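Local structure of uncharacterized protein (Cytophaga hutchinsonii ATCC 33406, 3FF4) at residues A[61-75]-A[83-97]. The protein is of unknown function but belongs to the CoA-binding domain family of Rossmann-like folds and so may bind coenzyme A or a related nucleotide. Numbering follows the deposited sequence.
Sequences TVTLYINPQNQLSEY and PKRVIFNPGTENEEL
T61 OG1 is gripped side-on by R85, accepting from NE and NH2 (3.0 and 2.9 Å) in the guanidinium plane; the arginine's NH1 turns to the C-terminal carboxylate of F122. The backbones of 61-64 and 85-88 run parallel, their axes 4.7 Å apart, joined by V62 N to R85 O, I87 N to V62 O and L64 N to I87 O. A chi1 of -171° swings T63 OG1 away from the backbone N to where N89 ND2 reaches it at 2.8 Å; T113 OG1 hydrogen-bonds both T63 OG1 and N89 OD1. The second ND2 bond, to L64 O, is nearly straight (175°) but arrives above the carbonyl plane. L64 CD1 sits over the F88 ring, 3.9 Å from its centroid, while the Y65 ring stacks on the N89 amide, planes 7° apart. Q71 NE2 donates within its own segment to I66 O and across to T92 O, on a lone pair; its OE1 accepts N94 ND2 (2.7 Å) from above the carbonyl plane. Y75 OH accepts from N94 ND2 (3.0 Å) and donates to E96 OE1 (2.8 Å), with L97 CD1 over the ring face. A phenylalanine at Y75 would probably leave E96 OE1 without this donor and N94 ND2 without one of its two acceptors. In this Rossmann-like beta-alpha-beta crossover, backbone bonds and N89 thus tie the strands and their ends, Q71, Y75 and N94 the segments that follow; both ND2 hydrogens of N89 and N94 are engaged, fixing how these amides are turned.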
ATOM      1  N   THR A  61       5.818   0.378   4.766  1.00 27.35           N
ATOM      2  CA  THR A  61       5.525   0.222   3.359  1.00 26.73           C
ATOM      3  C   THR A  61       4.120   0.725   3.055  1.00 26.88           C
ATOM      4  O   THR A  61       3.162   0.367   3.745  1.00 27.33           O
ATOM      5  CB  THR A  61       5.633  -1.287   2.941  1.00 27.06           C
ATOM      6  OG1 THR A  61       6.981  -1.737   3.091  1.00 26.54           O
ATOM      7  CG2 THR A  61       5.186  -1.482   1.493  1.00 27.82           C
ATOM      8  N   VAL A  62       3.988   1.554   2.024  1.00 26.64           N
ATOM      9  CA  VAL A  62       2.681   1.805   1.430  1.00 25.96           C
ATOM     10  C   VAL A  62       2.610   0.873   0.200  1.00 26.80           C
ATOM     11  O   VAL A  62       3.491   0.893  -0.658  1.00 26.34           O
ATOM     12  CB  VAL A  62       2.483   3.274   1.056  1.00 26.97           C
ATOM     13  CG1 VAL A  62       1.155   3.477   0.258  1.00 24.78           C
ATOM     14  CG2 VAL A  62       2.521   4.173   2.342  1.00 25.44           C
ATOM     15  N   THR A  63       1.590   0.028   0.150  1.00 26.72           N
ATOM     16  CA  THR A  63       1.361  -0.794  -1.052  1.00 27.27           C
ATOM     17  C   THR A  63       0.132  -0.284  -1.822  1.00 27.49           C
ATOM     18  O   THR A  63      -0.994  -0.178  -1.295  1.00 28.01           O
ATOM     19  CB  THR A  63       1.334  -2.341  -0.756  1.00 27.23           C
ATOM     20  OG1 THR A  63       1.321  -3.098  -1.989  1.00 25.51           O
ATOM     21  CG2 THR A  63       0.121  -2.740   0.161  1.00 25.95           C
ATOM     22  N   LEU A  64       0.387   0.077  -3.068  1.00 28.04           N
ATOM     23  CA  LEU A  64      -0.545   0.827  -3.894  1.00 28.21           C
ATOM     24  C   LEU A  64      -1.444  -0.049  -4.756  1.00 29.63           C
ATOM     25  O   LEU A  64      -0.946  -0.872  -5.550  1.00 28.56           O
ATOM     26  CB  LEU A  64       0.223   1.728  -4.846  1.00 28.99           C
ATOM     27  CG  LEU A  64       0.841   3.006  -4.300  1.00 29.19           C
ATOM     28  CD1 LEU A  64       1.572   3.647  -5.471  1.00 29.09           C
ATOM     29  CD2 LEU A  64      -0.261   3.929  -3.794  1.00 29.68           C
ATOM     30  N   TYR A  65      -2.753   0.171  -4.617  1.00 28.38           N
ATOM     31  CA  TYR A  65      -3.730  -0.460  -5.480  1.00 30.13           C
ATOM     32  C   TYR A  65      -4.682   0.575  -6.038  1.00 30.78           C
ATOM     33  O   TYR A  65      -5.861   0.316  -6.084  1.00 33.87           O
ATOM     34  CB  TYR A  65      -4.502  -1.576  -4.747  1.00 28.41           C
ATOM     35  CG  TYR A  65      -3.612  -2.755  -4.509  1.00 28.70           C
ATOM     36  CD1 TYR A  65      -3.377  -3.688  -5.532  1.00 27.38           C
ATOM     37  CD2 TYR A  65      -2.933  -2.911  -3.285  1.00 27.43           C
ATOM     38  CE1 TYR A  65      -2.508  -4.777  -5.336  1.00 26.85           C
ATOM     39  CE2 TYR A  65      -2.069  -4.020  -3.077  1.00 26.43           C
ATOM     40  CZ  TYR A  65      -1.871  -4.928  -4.097  1.00 26.81           C
ATOM     41  OH  TYR A  65      -1.010  -5.989  -3.923  1.00 27.72           O
ATOM     42  N   ILE A  66      -4.183   1.757  -6.401  1.00 30.83           N
ATOM     43  CA  ILE A  66      -4.997   2.789  -7.051  1.00 29.86           C
ATOM     44  C   ILE A  66      -4.274   3.117  -8.339  1.00 29.59           C
ATOM     45  O   ILE A  66      -3.057   3.022  -8.394  1.00 30.00           O
ATOM     46  CB  ILE A  66      -5.150   4.080  -6.195  1.00 29.41           C
ATOM     47  CG1 ILE A  66      -3.818   4.438  -5.528  1.00 30.10           C
ATOM     48  CG2 ILE A  66      -6.219   3.908  -5.095  1.00 30.32           C
ATOM     49  CD1 ILE A  66      -3.794   5.899  -4.980  1.00 30.75           C
ATOM     50  N   ASN A  67      -5.022   3.461  -9.377  1.00 29.27           N
ATOM     51  CA  ASN A  67      -4.438   3.721 -10.665  1.00 30.52           C
ATOM     52  C   ASN A  67      -3.706   5.078 -10.616  1.00 30.71           C
ATOM     53  O   ASN A  67      -3.980   5.904  -9.706  1.00 29.76           O
ATOM     54  CB  ASN A  67      -5.512   3.640 -11.780  1.00 31.02           C
ATOM     55  CG  ASN A  67      -6.570   4.781 -11.709  1.00 33.01           C
ATOM     56  OD1 ASN A  67      -6.272   5.933 -11.393  1.00 32.20           O
ATOM     57  ND2 ASN A  67      -7.812   4.442 -12.046  1.00 36.29           N
ATOM     58  N   PRO A  68      -2.792   5.312 -11.578  1.00 30.92           N
ATOM     59  CA  PRO A  68      -1.990   6.525 -11.568  1.00 31.35           C
ATOM     60  C   PRO A  68      -2.815   7.818 -11.568  1.00 31.66           C
ATOM     61  O   PRO A  68      -2.416   8.786 -10.913  1.00 31.99           O
ATOM     62  CB  PRO A  68      -1.132   6.394 -12.833  1.00 31.22           C
ATOM     63  CG  PRO A  68      -1.002   4.909 -13.027  1.00 31.77           C
ATOM     64  CD  PRO A  68      -2.373   4.391 -12.653  1.00 31.05           C
ATOM     65  N   GLN A  69      -3.942   7.840 -12.279  0.50 31.78           N
ATOM     66  CA  GLN A  69      -4.830   9.010 -12.260  0.50 32.14           C
ATOM     67  C   GLN A  69      -5.300   9.337 -10.832  0.50 32.23           C
ATOM     68  O   GLN A  69      -5.201  10.487 -10.390  0.50 32.52           O
ATOM     69  CB  GLN A  69      -6.027   8.824 -13.204  0.50 32.19           C
ATOM     70  CG  GLN A  69      -5.715   9.094 -14.669  0.50 32.55           C
ATOM     71  CD  GLN A  69      -6.712   8.427 -15.608  0.50 34.03           C
ATOM     72  OE1 GLN A  69      -7.219   7.329 -15.325  0.50 34.11           O
ATOM     73  NE2 GLN A  69      -7.002   9.087 -16.728  0.50 33.18           N
ATOM     74  N   ASN A  70      -5.771   8.317 -10.114  1.00 31.90           N
ATOM     75  CA  ASN A  70      -6.229   8.459  -8.725  1.00 31.90           C
ATOM     76  C   ASN A  70      -5.124   8.704  -7.698  1.00 30.81           C
ATOM     77  O   ASN A  70      -5.418   9.098  -6.569  1.00 31.25           O
ATOM     78  CB  ASN A  70      -7.079   7.257  -8.292  1.00 31.95           C
ATOM     79  CG  ASN A  70      -8.405   7.170  -9.043  1.00 35.32           C
ATOM     80  OD1 ASN A  70      -8.999   8.186  -9.421  1.00 36.85           O
ATOM     81  ND2 ASN A  70      -8.879   5.947  -9.264  1.00 37.06           N
ATOM     82  N   GLN A  71      -3.866   8.472  -8.081  1.00 29.99           N
ATOM     83  CA  GLN A  71      -2.740   8.692  -7.193  1.00 28.27           C
ATOM     84  C   GLN A  71      -2.475  10.177  -7.011  1.00 27.95           C
ATOM     85  O   GLN A  71      -2.031  10.589  -5.961  1.00 27.00           O
ATOM     86  CB  GLN A  71      -1.469   8.028  -7.728  1.00 28.49           C
ATOM     87  CG  GLN A  71      -1.426   6.517  -7.631  1.00 26.99           C
ATOM     88  CD  GLN A  71      -0.288   5.922  -8.448  1.00 26.22           C
ATOM     89  OE1 GLN A  71       0.728   6.590  -8.700  1.00 26.79           O
ATOM     90  NE2 GLN A  71      -0.435   4.653  -8.839  1.00 24.20           N
ATOM     91  N   LEU A  72      -2.724  10.971  -8.048  1.00 28.08           N
ATOM     92  CA  LEU A  72      -2.491  12.421  -7.993  1.00 28.96           C
ATOM     93  C   LEU A  72      -2.975  13.052  -6.686  1.00 29.37           C
ATOM     94  O   LEU A  72      -2.246  13.794  -6.036  1.00 29.45           O
ATOM     95  CB  LEU A  72      -3.180  13.093  -9.170  1.00 29.49           C
ATOM     96  CG  LEU A  72      -2.346  13.405 -10.409  1.00 30.78           C
ATOM     97  CD1 LEU A  72      -1.387  12.303 -10.796  1.00 31.53           C
ATOM     98  CD2 LEU A  72      -3.294  13.751 -11.579  1.00 33.61           C
ATOM     99  N   SER A  73      -4.203  12.733  -6.288  1.00 29.50           N
ATOM    100  CA  SER A  73      -4.777  13.333  -5.080  1.00 29.69           C
ATOM    101  C   SER A  73      -4.143  12.772  -3.790  1.00 29.07           C
ATOM    102  O   SER A  73      -4.453  13.241  -2.698  1.00 28.72           O
ATOM    103  CB  SER A  73      -6.293  13.103  -5.059  1.00 29.22           C
ATOM    104  OG  SER A  73      -6.542  11.702  -5.129  1.00 32.97           O
ATOM    105  N   GLU A  74      -3.257  11.774  -3.921  1.00 28.47           N
ATOM    106  CA  GLU A  74      -2.650  11.098  -2.754  1.00 27.80           C
ATOM    107  C   GLU A  74      -1.144  11.349  -2.543  1.00 27.99           C
ATOM    108  O   GLU A  74      -0.576  10.885  -1.546  1.00 28.72           O
ATOM    109  CB  GLU A  74      -2.869   9.574  -2.837  1.00 27.96           C
ATOM    110  CG  GLU A  74      -4.315   9.121  -3.052  1.00 26.48           C
ATOM    111  CD  GLU A  74      -5.212   9.295  -1.802  1.00 30.20           C
ATOM    112  OE1 GLU A  74      -4.722   9.498  -0.667  1.00 29.99           O
ATOM    113  OE2 GLU A  74      -6.436   9.228  -1.958  1.00 31.29           O
ATOM    114  N   TYR A  75      -0.492  12.033  -3.486  1.00 27.74           N
ATOM    115  CA  TYR A  75       0.966  12.275  -3.430  1.00 28.24           C
ATOM    116  C   TYR A  75       1.402  12.846  -2.067  1.00 28.30           C
ATOM    117  O   TYR A  75       2.283  12.310  -1.396  1.00 28.40           O
ATOM    118  CB  TYR A  75       1.379  13.281  -4.521  1.00 27.92           C
ATOM    119  CG  TYR A  75       1.529  12.759  -5.942  1.00 28.75           C
ATOM    120  CD1 TYR A  75       1.059  11.504  -6.317  1.00 28.99           C
ATOM    121  CD2 TYR A  75       2.113  13.566  -6.933  1.00 29.38           C
ATOM    122  CE1 TYR A  75       1.187  11.052  -7.629  1.00 27.64           C
ATOM    123  CE2 TYR A  75       2.246  13.115  -8.241  1.00 28.09           C
ATOM    124  CZ  TYR A  75       1.790  11.855  -8.576  1.00 29.75           C
ATOM    125  OH  TYR A  75       1.910  11.406  -9.866  1.00 28.01           O
ATOM    126  N   PRO A  83       6.948   6.827   4.527  1.00 25.26           N
ATOM    127  CA  PRO A  83       7.230   5.394   4.628  1.00 24.87           C
ATOM    128  C   PRO A  83       8.661   5.117   4.193  1.00 25.60           C
ATOM    129  O   PRO A  83       9.238   5.944   3.508  1.00 25.63           O
ATOM    130  CB  PRO A  83       6.285   4.786   3.590  1.00 25.34           C
ATOM    131  CG  PRO A  83       6.100   5.842   2.568  1.00 24.05           C
ATOM    132  CD  PRO A  83       6.103   7.148   3.360  1.00 25.07           C
ATOM    133  N   LYS A  84       9.221   3.965   4.552  1.00 25.83           N
ATOM    134  CA  LYS A  84      10.508   3.537   3.985  1.00 26.48           C
ATOM    135  C   LYS A  84      10.387   3.169   2.502  1.00 25.73           C
ATOM    136  O   LYS A  84      11.306   3.376   1.725  1.00 24.77           O
ATOM    137  CB  LYS A  84      11.044   2.332   4.747  1.00 27.06           C
ATOM    138  CG  LYS A  84      11.261   2.600   6.234  1.00 30.95           C
ATOM    139  CD  LYS A  84      11.994   1.443   6.874  1.00 37.72           C
ATOM    140  CE  LYS A  84      13.491   1.551   6.583  1.00 40.37           C
ATOM    141  NZ  LYS A  84      14.258   0.474   7.256  1.00 42.02           N
ATOM    142  N   ARG A  85       9.229   2.657   2.100  1.00 25.84           N
ATOM    143  CA  ARG A  85       9.093   2.071   0.778  1.00 25.53           C
ATOM    144  C   ARG A  85       7.664   2.221   0.284  1.00 25.65           C
ATOM    145  O   ARG A  85       6.711   2.136   1.074  1.00 26.32           O
ATOM    146  CB  ARG A  85       9.458   0.577   0.834  1.00 25.72           C
ATOM    147  CG  ARG A  85       9.149  -0.225  -0.451  1.00 26.07           C
ATOM    148  CD  ARG A  85       9.560  -1.684  -0.304  1.00 23.21           C
ATOM    149  NE  ARG A  85       8.779  -2.352   0.740  1.00 24.78           N
ATOM    150  CZ  ARG A  85       8.923  -3.631   1.091  1.00 27.18           C
ATOM    151  NH1 ARG A  85       9.847  -4.409   0.482  1.00 24.64           N
ATOM    152  NH2 ARG A  85       8.152  -4.133   2.059  1.00 22.81           N
ATOM    153  N   VAL A  86       7.511   2.420  -1.026  1.00 24.38           N
ATOM    154  CA  VAL A  86       6.203   2.398  -1.642  1.00 23.25           C
ATOM    155  C   VAL A  86       6.241   1.343  -2.763  1.00 23.92           C
ATOM    156  O   VAL A  86       7.136   1.380  -3.618  1.00 23.87           O
ATOM    157  CB  VAL A  86       5.782   3.775  -2.197  1.00 22.91           C
ATOM    158  CG1 VAL A  86       4.454   3.686  -2.943  1.00 21.50           C
ATOM    159  CG2 VAL A  86       5.643   4.834  -1.074  1.00 21.15           C
ATOM    160  N   ILE A  87       5.307   0.393  -2.729  1.00 23.63           N
ATOM    161  CA  ILE A  87       5.243  -0.665  -3.769  1.00 24.30           C
ATOM    162  C   ILE A  87       4.192  -0.320  -4.840  1.00 24.87           C
ATOM    163  O   ILE A  87       3.011  -0.050  -4.512  1.00 25.31           O
ATOM    164  CB  ILE A  87       4.908  -2.049  -3.197  1.00 24.48           C
ATOM    165  CG1 ILE A  87       5.922  -2.449  -2.131  1.00 23.85           C
ATOM    166  CG2 ILE A  87       4.831  -3.131  -4.359  1.00 24.02           C
ATOM    167  CD1 ILE A  87       5.579  -3.741  -1.361  1.00 20.47           C
ATOM    168  N   PHE A  88       4.655  -0.268  -6.093  1.00 24.39           N
ATOM    169  CA  PHE A  88       3.804  -0.114  -7.295  1.00 23.85           C
ATOM    170  C   PHE A  88       3.433  -1.496  -7.867  1.00 23.96           C
ATOM    171  O   PHE A  88       4.194  -2.086  -8.673  1.00 22.88           O
ATOM    172  CB  PHE A  88       4.546   0.737  -8.345  1.00 23.51           C
ATOM    173  CG  PHE A  88       4.779   2.134  -7.887  1.00 23.72           C
ATOM    174  CD1 PHE A  88       3.930   3.158  -8.278  1.00 20.92           C
ATOM    175  CD2 PHE A  88       5.765   2.408  -6.952  1.00 21.63           C
ATOM    176  CE1 PHE A  88       4.135   4.445  -7.794  1.00 23.00           C
ATOM    177  CE2 PHE A  88       5.951   3.693  -6.462  1.00 22.47           C
ATOM    178  CZ  PHE A  88       5.153   4.703  -6.880  1.00 20.97           C
ATOM    179  N   ASN A  89       2.278  -2.020  -7.426  1.00 24.27           N
ATOM    180  CA  ASN A  89       1.748  -3.292  -7.931  1.00 24.72           C
ATOM    181  C   ASN A  89       1.310  -3.130  -9.397  1.00 24.95           C
ATOM    182  O   ASN A  89       1.152  -1.994  -9.856  1.00 24.94           O
ATOM    183  CB  ASN A  89       0.625  -3.794  -7.013  1.00 24.27           C
ATOM    184  CG  ASN A  89       1.095  -3.922  -5.593  1.00 24.94           C
ATOM    185  OD1 ASN A  89       1.800  -4.867  -5.249  1.00 25.59           O
ATOM    186  ND2 ASN A  89       0.781  -2.942  -4.775  1.00 24.39           N
ATOM    187  N   PRO A  90       1.147  -4.251 -10.134  1.00 25.11           N
ATOM    188  CA  PRO A  90       0.818  -4.182 -11.545  1.00 25.59           C
ATOM    189  C   PRO A  90      -0.338  -3.253 -11.890  1.00 26.44           C
ATOM    190  O   PRO A  90      -1.452  -3.349 -11.320  1.00 26.55           O
ATOM    191  CB  PRO A  90       0.536  -5.658 -11.917  1.00 25.96           C
ATOM    192  CG  PRO A  90       1.573  -6.404 -11.057  1.00 24.74           C
ATOM    193  CD  PRO A  90       1.390  -5.645  -9.707  1.00 25.60           C
ATOM    194  N   GLY A  91      -0.036  -2.361 -12.824  1.00 26.58           N
ATOM    195  CA  GLY A  91      -0.963  -1.366 -13.330  1.00 27.39           C
ATOM    196  C   GLY A  91      -0.971  -0.076 -12.520  1.00 27.71           C
ATOM    197  O   GLY A  91      -1.721   0.849 -12.855  1.00 28.87           O
ATOM    198  N   THR A  92      -0.159   0.021 -11.463  1.00 26.73           N
ATOM    199  CA  THR A  92      -0.123   1.268 -10.698  1.00 25.71           C
ATOM    200  C   THR A  92       1.148   2.073 -11.002  1.00 26.24           C
ATOM    201  O   THR A  92       1.333   3.167 -10.456  1.00 26.32           O
ATOM    202  CB  THR A  92      -0.215   1.028  -9.169  1.00 26.33           C
ATOM    203  OG1 THR A  92       0.996   0.409  -8.722  1.00 26.52           O
ATOM    204  CG2 THR A  92      -1.424   0.147  -8.804  1.00 22.43           C
ATOM    205  N   GLU A  93       2.019   1.540 -11.861  1.00 25.67           N
ATOM    206  CA  GLU A  93       3.303   2.185 -12.157  1.00 26.19           C
ATOM    207  C   GLU A  93       3.109   3.657 -12.563  1.00 26.94           C
ATOM    208  O   GLU A  93       2.240   3.992 -13.380  1.00 26.32           O
ATOM    209  CB  GLU A  93       4.083   1.455 -13.276  1.00 26.07           C
ATOM    210  CG  GLU A  93       4.558   0.024 -12.952  1.00 26.32           C
ATOM    211  CD  GLU A  93       3.488  -1.052 -13.195  1.00 29.19           C
ATOM    212  OE1 GLU A  93       2.295  -0.706 -13.393  1.00 28.35           O
ATOM    213  OE2 GLU A  93       3.825  -2.262 -13.154  1.00 27.05           O
ATOM    214  N   ASN A  94       3.951   4.525 -12.011  1.00 26.95           N
ATOM    215  CA  ASN A  94       3.773   5.949 -12.182  1.00 28.32           C
ATOM    216  C   ASN A  94       5.148   6.589 -12.051  1.00 28.92           C
ATOM    217  O   ASN A  94       5.653   6.778 -10.945  1.00 29.44           O
ATOM    218  CB  ASN A  94       2.781   6.487 -11.132  1.00 28.28           C
ATOM    219  CG  ASN A  94       2.575   7.998 -11.216  1.00 29.04           C
ATOM    220  OD1 ASN A  94       3.280   8.692 -11.949  1.00 30.58           O
ATOM    221  ND2 ASN A  94       1.601   8.511 -10.457  1.00 25.29           N
ATOM    222  N   GLU A  95       5.770   6.896 -13.186  1.00 29.27           N
ATOM    223  CA  GLU A  95       7.159   7.346 -13.151  1.00 29.96           C
ATOM    224  C   GLU A  95       7.331   8.650 -12.384  1.00 28.99           C
ATOM    225  O   GLU A  95       8.252   8.756 -11.584  1.00 29.32           O
ATOM    226  CB  GLU A  95       7.785   7.430 -14.541  1.00 30.22           C
ATOM    227  CG  GLU A  95       9.252   7.811 -14.471  1.00 33.86           C
ATOM    228  CD  GLU A  95       9.997   7.514 -15.749  1.00 38.42           C
ATOM    229  OE1 GLU A  95      10.406   6.343 -15.936  1.00 41.94           O
ATOM    230  OE2 GLU A  95      10.194   8.456 -16.546  1.00 38.89           O
ATOM    231  N   GLU A  96       6.431   9.609 -12.597  1.00 29.02           N
ATOM    232  CA  GLU A  96       6.458  10.862 -11.848  1.00 29.39           C
ATOM    233  C   GLU A  96       6.425  10.614 -10.335  1.00 29.36           C
ATOM    234  O   GLU A  96       7.232  11.183  -9.581  1.00 29.70           O
ATOM    235  CB  GLU A  96       5.303  11.788 -12.255  1.00 29.57           C
ATOM    236  CG  GLU A  96       5.056  12.880 -11.216  1.00 31.25           C
ATOM    237  CD  GLU A  96       3.957  13.850 -11.600  1.00 34.07           C
ATOM    238  OE1 GLU A  96       2.763  13.452 -11.606  1.00 34.12           O
ATOM    239  OE2 GLU A  96       4.289  15.024 -11.884  1.00 35.91           O
ATOM    240  N   LEU A  97       5.523   9.745  -9.883  1.00 29.69           N
ATOM    241  CA  LEU A  97       5.451   9.495  -8.441  1.00 29.25           C
ATOM    242  C   LEU A  97       6.698   8.766  -7.914  1.00 29.44           C
ATOM    243  O   LEU A  97       7.202   9.095  -6.836  1.00 29.26           O
ATOM    244  CB  LEU A  97       4.130   8.815  -8.003  1.00 28.28           C
ATOM    245  CG  LEU A  97       4.069   8.525  -6.481  1.00 29.14           C
ATOM    246  CD1 LEU A  97       4.231   9.793  -5.659  1.00 25.90           C
ATOM    247  CD2 LEU A  97       2.783   7.805  -6.029  1.00 26.73           C
TER